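Long-range contact in glial cell-derived neurotrophic factor (Rattus norvegicus, PDB 1AGQ), which probably acts as a secreted, disulfide-linked dimeric neurotrophic factor of the cystine-knot growth factor superfamily, signalling to neurons by binding cell-surface receptors: residues A101-V106 against R131-I135. Coordinates in Å, arbitrary orientation, origin at the centre of the assembly. Where two conformers were deposited one is given. Residues are numbered along the deposited sequence.
Sequences ACCRPV and RCGCI
Val106, chi1 m, lies across Gly133, with its CG1 3.5 Å from Gly133 CA and 3.8 Å from Ile135 CG2; a CB on Gly133 would clash with that CG1. Val106 CG2 sits 3.5 Å from Arg131 CB and covers one face of that guanidinium. Extended strands 103-105 and 132-134 (Gly133 phi/psi -162/157) approach to 4.5 Å with 137° between N-to-C directions, 43° short of antiparallel; Val106 turns the corner at -104/-13. Arg104 and Gly133 form the hydrogen-bonded pair (Arg104 N to Gly133 O 3.0 Å, Gly133 N to Arg104 O 2.8 Å), flanked by non-hydrogen-bonded Cys103-Cys134 and Pro105-Cys132. This two-stranded antiparallel ribbon carries half of the cystine knot, in disulfides Cys103-Cys42, Cys132-Cys69 and Cys134-Cys73. Pairing continues with Cys102 N to Ile135 O (2.8 Å), Ile135 N to Cys102 O (3.0 Å) and, at the other end, Val106 N to Arg131 O (2.8 Å). Arg104 CB touches Ile135 CD1 (3.7 Å); its guanidinium instead salt-bridges the Ile135 carboxylate of the second subunit, whose Cys102 is disulfide-bonded to Cys102 here.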
loop_
_atom_site.group_PDB
_atom_site.type_symbol
_atom_site.label_atom_id
_atom_site.label_comp_id
_atom_site.label_asym_id
_atom_site.label_seq_id
_atom_site.Cartn_x
_atom_site.Cartn_y
_atom_site.Cartn_z
ATOM N N ALA B 101 -0.866 -1.955 -17.376
ATOM C CA ALA B 101 -0.430 -0.975 -16.382
ATOM C C ALA B 101 0.756 -1.524 -15.599
ATOM O O ALA B 101 0.872 -2.741 -15.391
ATOM C CB ALA B 101 -1.589 -0.641 -15.433
ATOM N N CYS B 102 1.665 -0.637 -15.191
ATOM C CA CYS B 102 2.831 -1.078 -14.428
ATOM C C CYS B 102 3.001 -0.262 -13.147
ATOM O O CYS B 102 2.577 0.900 -13.060
ATOM C CB CYS B 102 4.132 -0.978 -15.257
ATOM S SG CYS B 102 4.519 0.611 -16.016
ATOM N N CYS B 103 3.629 -0.884 -12.161
ATOM C CA CYS B 103 3.888 -0.245 -10.873
ATOM C C CYS B 103 5.105 0.663 -11.062
ATOM O O CYS B 103 6.210 0.181 -11.277
ATOM C CB CYS B 103 4.147 -1.325 -9.820
ATOM S SG CYS B 103 4.402 -0.649 -8.152
ATOM N N ARG B 104 4.877 1.968 -10.992
ATOM C CA ARG B 104 5.895 2.994 -11.226
ATOM C C ARG B 104 5.726 4.191 -10.304
ATOM O O ARG B 104 4.720 4.329 -9.607
ATOM C CB ARG B 104 5.771 3.481 -12.676
ATOM C CG ARG B 104 5.878 2.377 -13.703
ATOM C CD ARG B 104 7.333 2.172 -14.081
ATOM N NE ARG B 104 7.892 3.430 -14.557
ATOM C CZ ARG B 104 9.191 3.645 -14.712
ATOM N NH1 ARG B 104 10.069 2.721 -14.435
ATOM N NH2 ARG B 104 9.586 4.852 -15.177
ATOM N N PRO B 105 6.741 5.087 -10.263
ATOM C CA PRO B 105 6.562 6.245 -9.389
ATOM C C PRO B 105 5.508 7.178 -9.965
ATOM O O PRO B 105 5.495 7.442 -11.171
ATOM C CB PRO B 105 7.944 6.922 -9.386
ATOM C CG PRO B 105 8.886 5.881 -9.959
ATOM C CD PRO B 105 8.051 5.074 -10.911
ATOM N N VAL B 106 4.617 7.659 -9.102
ATOM C CA VAL B 106 3.585 8.603 -9.509
ATOM C C VAL B 106 4.047 9.958 -8.990
ATOM O O VAL B 106 3.543 11.015 -9.375
ATOM C CB VAL B 106 2.197 8.202 -8.928
ATOM C CG1 VAL B 106 1.716 6.943 -9.623
ATOM C CG2 VAL B 106 2.285 7.931 -7.439
ATOM N N ARG B 131 6.221 8.238 -4.300
ATOM C CA ARG B 131 4.921 7.547 -4.240
ATOM C C ARG B 131 4.852 6.604 -5.424
ATOM O O ARG B 131 5.315 6.953 -6.503
ATOM C CB ARG B 131 3.778 8.550 -4.386
ATOM C CG ARG B 131 3.260 9.171 -3.114
ATOM C CD ARG B 131 1.890 9.808 -3.367
ATOM N NE ARG B 131 1.915 10.811 -4.436
ATOM C CZ ARG B 131 1.073 10.834 -5.469
ATOM N NH1 ARG B 131 0.128 9.910 -5.583
ATOM N NH2 ARG B 131 1.173 11.782 -6.395
ATOM N N CYS B 132 4.247 5.436 -5.224
ATOM C CA CYS B 132 4.107 4.412 -6.264
ATOM C C CYS B 132 2.661 4.273 -6.714
ATOM O O CYS B 132 1.745 4.490 -5.923
ATOM C CB CYS B 132 4.573 3.067 -5.727
ATOM S SG CYS B 132 6.332 3.096 -5.306
ATOM N N GLY B 133 2.453 3.914 -7.976
ATOM C CA GLY B 133 1.091 3.749 -8.466
ATOM C C GLY B 133 1.058 2.941 -9.744
ATOM O O GLY B 133 2.064 2.828 -10.452
ATOM N N CYS B 134 -0.082 2.325 -10.024
ATOM C CA CYS B 134 -0.230 1.559 -11.250
ATOM C C CYS B 134 -0.601 2.564 -12.327
ATOM O O CYS B 134 -1.623 3.238 -12.231
ATOM C CB CYS B 134 -1.318 0.497 -11.070
ATOM S SG CYS B 134 -0.743 -0.833 -9.963
ATOM N N ILE B 135 0.248 2.692 -13.342
ATOM C CA ILE B 135 -0.004 3.652 -14.411
ATOM C C ILE B 135 0.184 3.057 -15.801
ATOM O O ILE B 135 0.783 1.967 -15.900
ATOM C CB ILE B 135 0.910 4.905 -14.284
ATOM C CG1 ILE B 135 2.382 4.504 -14.378
ATOM C CG2 ILE B 135 0.632 5.618 -12.969
ATOM C CD1 ILE B 135 3.353 5.678 -14.307
ATOM O OXT ILE B 135 -0.279 3.708 -16.768
#